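Local coordinates for colicin B (Escherichia coli, PDB 1RH1), which kills E. coli and closely related bacteria by forming a channel that depolarises the cytoplasmic membrane and dissipates cellular energy, at residues P120-F125 with Y181-G186; G112-P117 with G252-A257; L171-Q176 with S284-L289. All coordinates share one frame; numbering follows the deposited sequence.

Interaction 1: P120-F125 with Y181-G186; sequences PAAVSF and YMAIIG
A121 and G186 open an antiparallel strand pairing that F125 and M182 close at the other end. A121 N donates to G186 O at 2.6 Å, and G186 N answers to A121 O at 3.0 Å. The next hydrogen-bonded pair is uneven: I184 N reaches V123 O at 3.0 Å, while the return bond from V123 N to I184 O is weak. F125 N then takes M182 O at 2.8 Å. Between the hydrogen-bonded pairs, I185 CA sits 3.1 Å from A121 O in a CA-H...O contact.

Side chains fill in around this backbone. A122 CB lies against I185 CG2 at 3.7 Å, on the same face of the sheet. I184 goes to the other face with A121 and V123, where its CG2 still touches V123 O. At S124 and A183 the side chains diverge, and S124 CB meets Y181 CD2. In F125, CG stands between the backbone N and the carbonyl carbon (chi1 64°), which sets that atom 3.8 Å from M182 O. M182 O and, toward the rim, M182 CB lie over one face of the ring; I184 N lies in plane at the edge, and F125 CE2 comes to 3.4 Å from A183 O.

Further out, helix 99-110 covers the face carrying A121, V123 and I184, with L106, V105 and A102 among its contacts. I185 packs on T172 of strand 169-176, and S124 OG is hydrogen-bonded to G252 O. These are inner strands of an antiparallel sheet: 121-128 pairs again with 252-256, and 179-186 with 169-176. Buried peptide groups thus largely satisfy one another across the pairing, leaving the small and branched apolar side chains to pack on the two faces.

Interaction 2: G112-P117 with G252-A257; sequences GGLPEP and GNYVEA
Y254 reaches across to the loop 112-117, which follows helix 99-110, with its hydroxyl: OH donates to G113 O at 2.7 Å, coming in 43° above the carbonyl plane, while G113 O itself lies in plane at the edge of the tyrosine ring. With CG anti to the backbone N (chi1 -172°), that atom is set on the loop side of CB. P115 packs closely here, crossing the tyrosine at about a right angle. Its CG makes an off-centre CH-pi contact 4.2 Å from the ring centroid, its CD lies 3.7 Å from Y254 CZ, and its CB rests 3.9 Å from E256 CB. L106 and L110 of helix 99-110 also touch Y254.

The acidic end, where E256 is partly exposed and E116 buried, has less apolar packing. One contact is close, E256 OE1 at 3.3 Å from E116 CB, but the charged tips stay apart, with E116 OE1 and E256 OE2 4.5 Å from each other. Each has a basic partner: R119 NE makes a salt bridge to E256 OE1, and K312 NZ, on helix 291-340, one to E116 OE2. The loop is therefore fastened to the sheet edge by one hydroxyl and a proline, while two like charges are probably tolerated because separate cations offset them.

Interaction 3: L171-Q176 with S284-L289; sequences LTDLMQ and SAVEIL
S284 and L171 join two different beta sheets, strand 281-286 of the mixed sheet packing beside strand 169-176 of the antiparallel one. The axes of the two strand segments approach to 7.1 Å and run 25° apart, too far for a backbone pairing, so side chains bridge the gap. S284 does so directly: with OG anti to its backbone N (chi1 -170°), the hydroxyl donates to L171 O at 2.7 Å, tilted 34° from the carbonyl plane. The same carbonyl oxygen is 3.3 Å from S284 CB. L171 N is held in turn by Y282 OH, from the same strand as S284.

Farther along, the D173 and V286 side chains cross obliquely. V286 meets the aspartate with CG1, the methyl anti to the backbone N, 4.2 Å from D173 OD2. That oxygen finds its charge partner in R297 NH1, a salt bridge to the long helix 291-340, so the carboxylate ties strand to helix while one methyl lies against it. M175 and L289 also lean on R297. Their own meeting is a loose apolar one, M175 SD resting 4.4 Å from L289 CD2.

In the fold
Strand order ties the three together: 252-256, 121-128, 179-186 and 169-176 lie side by side in one antiparallel sheet. Interaction 1 is its middle, 9 Å centre to centre from interaction 2 and 10 Å from interaction 3. A122 N to V255 O, 2.9 Å, probably bonds interaction 1 to 2; A183 N to T172 O, also 2.9 Å, does the same toward 3. Interactions 2 and 3, centres 18 Å apart, meet where V255 CG2 packs on L174 CD1. Through K312 and R297 both also reach helix 291-340. The TonB box, residues 17-24, touches this region too: P120 contacts D17, and E287 hydrogen-bonds S24.

Interaction 1: P120-F125 with Y181-G186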
loop_
_atom_site.group_PDB
_atom_site.type_symbol
_atom_site.label_atom_id
_atom_site.label_comp_id
_atom_site.label_asym_id
_atom_site.label_seq_id
_atom_site.Cartn_x
_atom_site.Cartn_y
_atom_site.Cartn_z
ATOM N N PRO A 120 -1.485 2.130 8.237
ATOM C CA PRO A 120 -1.338 2.520 9.618
ATOM C C PRO A 120 -2.596 3.206 10.140
ATOM O O PRO A 120 -3.514 3.480 9.366
ATOM C CB PRO A 120 -0.112 3.370 9.580
ATOM C CG PRO A 120 -0.272 4.114 8.310
ATOM C CD PRO A 120 -0.688 3.003 7.397
ATOM N N ALA A 121 -2.712 3.401 11.448
ATOM C CA ALA A 121 -3.865 4.058 12.027
ATOM C C ALA A 121 -3.354 5.320 12.704
ATOM O O ALA A 121 -2.209 5.361 13.169
ATOM C CB ALA A 121 -4.510 3.167 13.051
ATOM N N ALA A 122 -4.175 6.367 12.795
ATOM C CA ALA A 122 -3.686 7.615 13.324
ATOM C C ALA A 122 -4.640 8.284 14.264
ATOM O O ALA A 122 -5.845 8.159 14.106
ATOM C CB ALA A 122 -3.411 8.576 12.193
ATOM N N VAL A 123 -4.085 8.972 15.258
ATOM C CA VAL A 123 -4.851 9.821 16.137
ATOM C C VAL A 123 -4.111 11.156 16.351
ATOM O O VAL A 123 -2.964 11.179 16.777
ATOM C CB VAL A 123 -5.082 9.097 17.488
ATOM C CG1 VAL A 123 -5.953 9.999 18.359
ATOM C CG2 VAL A 123 -5.850 7.777 17.336
ATOM N N SER A 124 -4.707 12.322 16.080
ATOM C CA SER A 124 -4.059 13.621 16.257
ATOM C C SER A 124 -3.739 14.058 17.684
ATOM O O SER A 124 -4.538 13.784 18.571
ATOM C CB SER A 124 -4.924 14.717 15.629
ATOM O OG SER A 124 -6.198 14.790 16.257
ATOM N N PHE A 125 -2.606 14.742 17.918
ATOM C CA PHE A 125 -2.317 15.307 19.219
ATOM C C PHE A 125 -2.153 16.850 19.214
ATOM O O PHE A 125 -2.201 17.531 20.248
ATOM C CB PHE A 125 -1.082 14.568 19.777
ATOM C CG PHE A 125 0.261 14.667 19.079
ATOM C CD1 PHE A 125 1.133 15.709 19.393
ATOM C CD2 PHE A 125 0.622 13.727 18.122
ATOM C CE1 PHE A 125 2.351 15.809 18.742
ATOM C CE2 PHE A 125 1.840 13.840 17.479
ATOM C CZ PHE A 125 2.698 14.881 17.788
ATOM N N TYR A 181 -2.861 18.397 10.466
ATOM C CA TYR A 181 -2.773 17.926 11.840
ATOM C C TYR A 181 -1.422 17.312 12.187
ATOM O O TYR A 181 -0.654 17.014 11.279
ATOM C CB TYR A 181 -3.841 16.897 12.044
ATOM C CG TYR A 181 -5.189 17.550 12.149
ATOM C CD1 TYR A 181 -5.921 17.887 11.016
ATOM C CD2 TYR A 181 -5.690 17.813 13.421
ATOM C CE1 TYR A 181 -7.163 18.493 11.159
ATOM C CE2 TYR A 181 -6.935 18.417 13.564
ATOM C CZ TYR A 181 -7.653 18.749 12.429
ATOM O OH TYR A 181 -8.874 19.355 12.586
ATOM N N MET A 182 -1.061 17.154 13.462
ATOM C CA MET A 182 0.096 16.345 13.815
ATOM C C MET A 182 -0.429 15.177 14.628
ATOM O O MET A 182 -1.163 15.378 15.596
ATOM C CB MET A 182 1.089 17.163 14.609
ATOM C CG MET A 182 1.767 18.151 13.674
ATOM S SD MET A 182 3.556 18.101 13.805
ATOM C CE MET A 182 3.786 16.408 13.367
ATOM N N ALA A 183 -0.080 13.958 14.204
ATOM C CA ALA A 183 -0.633 12.731 14.743
ATOM C C ALA A 183 0.343 11.658 15.131
ATOM O O ALA A 183 1.512 11.735 14.780
ATOM C CB ALA A 183 -1.530 12.076 13.751
ATOM N N ILE A 184 -0.130 10.622 15.837
ATOM C CA ILE A 184 0.685 9.461 16.149
ATOM C C ILE A 184 0.189 8.291 15.334
ATOM O O ILE A 184 -0.941 7.849 15.480
ATOM C CB ILE A 184 0.624 9.142 17.663
ATOM C CG1 ILE A 184 1.375 7.857 17.899
ATOM C CG2 ILE A 184 -0.801 9.067 18.166
ATOM C CD1 ILE A 184 1.321 7.424 19.353
ATOM N N ILE A 185 1.002 7.773 14.434
ATOM C CA ILE A 185 0.558 6.638 13.671
ATOM C C ILE A 185 1.080 5.345 14.239
ATOM O O ILE A 185 2.006 5.295 15.031
ATOM C CB ILE A 185 0.980 6.801 12.204
ATOM C CG1 ILE A 185 2.426 7.139 11.994
ATOM C CG2 ILE A 185 0.159 7.944 11.678
ATOM C CD1 ILE A 185 2.851 7.288 10.521
ATOM N N GLY A 186 0.444 4.259 13.871
ATOM C CA GLY A 186 0.836 2.946 14.334
ATOM C C GLY A 186 -0.053 1.883 13.732
ATOM O O GLY A 186 -0.868 2.183 12.868
#

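Interaction 2: G112-P117 with G252-A257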
loop_
_atom_site.group_PDB
_atom_site.type_symbol
_atom_site.label_atom_id
_atom_site.label_comp_id
_atom_site.label_asym_id
_atom_site.label_seq_id
_atom_site.Cartn_x
_atom_site.Cartn_y
_atom_site.Cartn_z
ATOM N N GLY A 112 -9.838 -2.958 17.928
ATOM C CA GLY A 112 -11.022 -3.128 17.101
ATOM C C GLY A 112 -10.703 -3.164 15.605
ATOM O O GLY A 112 -11.564 -2.968 14.740
ATOM N N GLY A 113 -9.440 -3.424 15.281
ATOM C CA GLY A 113 -8.958 -3.490 13.915
ATOM C C GLY A 113 -8.594 -2.130 13.371
ATOM O O GLY A 113 -9.042 -1.082 13.846
ATOM N N LEU A 114 -7.752 -2.190 12.342
ATOM C CA LEU A 114 -7.337 -0.999 11.605
ATOM C C LEU A 114 -8.507 -0.356 10.838
ATOM O O LEU A 114 -9.392 -1.092 10.391
ATOM C CB LEU A 114 -6.235 -1.362 10.598
ATOM C CG LEU A 114 -4.824 -1.628 11.074
ATOM C CD1 LEU A 114 -3.939 -1.985 9.909
ATOM C CD2 LEU A 114 -4.287 -0.385 11.726
ATOM N N PRO A 115 -8.591 0.975 10.637
ATOM C CA PRO A 115 -9.528 1.617 9.710
ATOM C C PRO A 115 -9.463 1.034 8.288
ATOM O O PRO A 115 -10.458 0.648 7.650
ATOM C CB PRO A 115 -9.118 3.043 9.819
ATOM C CG PRO A 115 -8.633 3.169 11.227
ATOM C CD PRO A 115 -7.746 1.967 11.279
ATOM N N GLU A 116 -8.216 0.941 7.824
ATOM C CA GLU A 116 -7.950 0.341 6.543
ATOM C C GLU A 116 -6.764 -0.600 6.713
ATOM O O GLU A 116 -5.625 -0.202 6.992
ATOM C CB GLU A 116 -7.622 1.403 5.540
ATOM C CG GLU A 116 -7.748 0.931 4.113
ATOM C CD GLU A 116 -9.166 0.627 3.636
ATOM O OE1 GLU A 116 -10.149 1.228 4.103
ATOM O OE2 GLU A 116 -9.276 -0.226 2.754
ATOM N N PRO A 117 -7.029 -1.894 6.560
ATOM C CA PRO A 117 -6.039 -2.944 6.590
ATOM C C PRO A 117 -4.928 -2.756 5.583
ATOM O O PRO A 117 -5.141 -2.492 4.400
ATOM C CB PRO A 117 -6.853 -4.186 6.367
ATOM C CG PRO A 117 -7.976 -3.702 5.488
ATOM C CD PRO A 117 -8.342 -2.451 6.256
ATOM N N GLY A 252 -7.562 13.832 19.202
ATOM C CA GLY A 252 -8.708 13.528 18.381
ATOM C C GLY A 252 -8.765 12.310 17.479
ATOM O O GLY A 252 -8.123 12.216 16.429
ATOM N N ASN A 253 -9.653 11.445 17.950
ATOM C CA ASN A 253 -10.264 10.350 17.216
ATOM C C ASN A 253 -9.540 9.387 16.286
ATOM O O ASN A 253 -8.788 9.743 15.394
ATOM C CB ASN A 253 -11.436 10.980 16.481
ATOM C CG ASN A 253 -12.380 11.829 17.347
ATOM O OD1 ASN A 253 -12.302 11.884 18.576
ATOM N ND2 ASN A 253 -13.312 12.556 16.731
ATOM N N TYR A 254 -9.810 8.109 16.443
ATOM C CA TYR A 254 -9.204 7.058 15.654
ATOM C C TYR A 254 -9.600 7.074 14.179
ATOM O O TYR A 254 -10.675 6.665 13.714
ATOM C CB TYR A 254 -9.582 5.751 16.328
ATOM C CG TYR A 254 -8.934 4.478 15.812
ATOM C CD1 TYR A 254 -7.575 4.241 15.982
ATOM C CD2 TYR A 254 -9.734 3.533 15.212
ATOM C CE1 TYR A 254 -7.026 3.041 15.549
ATOM C CE2 TYR A 254 -9.191 2.336 14.776
ATOM C CZ TYR A 254 -7.842 2.092 14.946
ATOM O OH TYR A 254 -7.320 0.882 14.529
ATOM N N VAL A 255 -8.660 7.601 13.420
ATOM C CA VAL A 255 -8.842 7.700 11.985
ATOM C C VAL A 255 -7.813 6.891 11.202
ATOM O O VAL A 255 -6.913 6.271 11.759
ATOM C CB VAL A 255 -8.772 9.198 11.540
ATOM C CG1 VAL A 255 -9.923 9.938 12.182
ATOM C CG2 VAL A 255 -7.441 9.847 11.910
ATOM N N GLU A 256 -7.965 6.882 9.885
ATOM C CA GLU A 256 -6.991 6.290 9.004
ATOM C C GLU A 256 -5.903 7.319 8.763
ATOM O O GLU A 256 -6.185 8.521 8.687
ATOM C CB GLU A 256 -7.649 5.932 7.701
ATOM C CG GLU A 256 -6.663 5.407 6.678
ATOM C CD GLU A 256 -7.258 4.970 5.357
ATOM O OE1 GLU A 256 -6.531 4.331 4.614
ATOM O OE2 GLU A 256 -8.412 5.255 5.045
ATOM N N ALA A 257 -4.663 6.841 8.616
ATOM C CA ALA A 257 -3.530 7.717 8.357
ATOM C C ALA A 257 -3.520 8.249 6.934
ATOM O O ALA A 257 -4.255 7.739 6.079
ATOM C CB ALA A 257 -2.218 6.989 8.583
#

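Interaction 3: L171-Q176 with S284-L289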
loop_
_atom_site.group_PDB
_atom_site.type_symbol
_atom_site.label_atom_id
_atom_site.label_comp_id
_atom_site.label_asym_id
_atom_site.label_seq_id
_atom_site.Cartn_x
_atom_site.Cartn_y
_atom_site.Cartn_z
ATOM N N LEU A 171 5.615 9.588 14.964
ATOM C CA LEU A 171 5.016 10.896 15.072
ATOM C C LEU A 171 5.213 11.651 13.757
ATOM O O LEU A 171 6.322 12.016 13.390
ATOM C CB LEU A 171 5.680 11.575 16.255
ATOM C CG LEU A 171 5.013 11.540 17.603
ATOM C CD1 LEU A 171 4.584 10.163 17.997
ATOM C CD2 LEU A 171 5.989 12.082 18.577
ATOM N N THR A 172 4.160 11.838 12.967
ATOM C CA THR A 172 4.189 12.562 11.690
ATOM C C THR A 172 2.945 13.415 11.522
ATOM O O THR A 172 2.299 13.717 12.523
ATOM C CB THR A 172 4.245 11.637 10.460
ATOM O OG1 THR A 172 3.214 10.669 10.591
ATOM C CG2 THR A 172 5.593 10.987 10.311
ATOM N N ASP A 173 2.541 13.830 10.316
ATOM C CA ASP A 173 1.378 14.690 10.241
ATOM C C ASP A 173 0.242 14.090 9.446
ATOM O O ASP A 173 0.412 13.092 8.758
ATOM C CB ASP A 173 1.810 16.078 9.694
ATOM C CG ASP A 173 2.062 16.321 8.218
ATOM O OD1 ASP A 173 2.528 15.445 7.493
ATOM O OD2 ASP A 173 1.799 17.436 7.787
ATOM N N LEU A 174 -0.940 14.679 9.619
ATOM C CA LEU A 174 -2.191 14.174 9.086
ATOM C C LEU A 174 -2.962 15.262 8.386
ATOM O O LEU A 174 -3.480 16.206 9.003
ATOM C CB LEU A 174 -3.118 13.655 10.188
ATOM C CG LEU A 174 -3.524 12.243 10.282
ATOM C CD1 LEU A 174 -4.864 12.251 10.916
ATOM C CD2 LEU A 174 -3.554 11.572 8.944
ATOM N N MET A 175 -3.089 15.082 7.083
ATOM C CA MET A 175 -3.899 16.013 6.333
ATOM C C MET A 175 -5.355 15.619 6.526
ATOM O O MET A 175 -5.807 14.613 5.986
ATOM C CB MET A 175 -3.482 15.927 4.889
ATOM C CG MET A 175 -3.334 17.262 4.170
ATOM S SD MET A 175 -2.196 18.395 4.954
ATOM C CE MET A 175 -3.589 19.437 5.086
ATOM N N GLN A 176 -6.103 16.344 7.363
ATOM C CA GLN A 176 -7.503 16.020 7.575
ATOM C C GLN A 176 -8.452 17.165 7.296
ATOM O O GLN A 176 -8.690 18.031 8.139
ATOM C CB GLN A 176 -7.731 15.576 8.978
ATOM C CG GLN A 176 -7.130 14.228 9.181
ATOM C CD GLN A 176 -8.105 13.240 9.793
ATOM O OE1 GLN A 176 -8.410 12.207 9.185
ATOM N NE2 GLN A 176 -8.603 13.541 11.005
ATOM N N SER A 284 11.060 14.124 15.285
ATOM C CA SER A 284 10.193 14.387 14.145
ATOM C C SER A 284 10.204 15.846 13.714
ATOM O O SER A 284 9.962 16.730 14.535
ATOM C CB SER A 284 8.771 14.013 14.472
ATOM O OG SER A 284 8.035 14.081 13.258
ATOM N N ALA A 285 10.427 16.116 12.423
ATOM C CA ALA A 285 10.553 17.480 11.932
ATOM C C ALA A 285 9.633 17.793 10.763
ATOM O O ALA A 285 9.920 17.474 9.605
ATOM C CB ALA A 285 11.988 17.722 11.498
ATOM N N VAL A 286 8.545 18.492 11.084
ATOM C CA VAL A 286 7.487 18.830 10.140
ATOM C C VAL A 286 7.479 20.261 9.622
ATOM O O VAL A 286 7.815 21.209 10.311
ATOM C CB VAL A 286 6.150 18.473 10.844
ATOM C CG1 VAL A 286 4.908 18.940 10.105
ATOM C CG2 VAL A 286 6.099 16.960 10.913
ATOM N N GLU A 287 7.008 20.413 8.396
ATOM C CA GLU A 287 6.825 21.680 7.713
ATOM C C GLU A 287 5.370 22.171 7.739
ATOM O O GLU A 287 4.487 21.554 7.131
ATOM C CB GLU A 287 7.300 21.475 6.306
ATOM C CG GLU A 287 7.221 22.686 5.411
ATOM C CD GLU A 287 7.655 22.354 4.000
ATOM O OE1 GLU A 287 8.552 23.031 3.498
ATOM O OE2 GLU A 287 7.102 21.417 3.415
ATOM N N ILE A 288 5.097 23.281 8.450
ATOM C CA ILE A 288 3.782 23.924 8.558
ATOM C C ILE A 288 3.442 24.406 7.137
ATOM O O ILE A 288 4.134 25.284 6.618
ATOM C CB ILE A 288 3.778 25.181 9.524
ATOM C CG1 ILE A 288 5.086 25.316 10.289
ATOM C CG2 ILE A 288 2.673 25.068 10.544
ATOM C CD1 ILE A 288 6.268 25.894 9.430
ATOM N N LEU A 289 2.441 23.803 6.450
ATOM C CA LEU A 289 1.998 24.147 5.092
ATOM C C LEU A 289 1.051 25.350 5.087
ATOM O O LEU A 289 0.221 25.528 5.982
ATOM C CB LEU A 289 1.308 22.908 4.475
ATOM C CG LEU A 289 1.959 21.954 3.446
ATOM C CD1 LEU A 289 3.221 21.275 3.932
ATOM C CD2 LEU A 289 1.007 20.819 3.225
#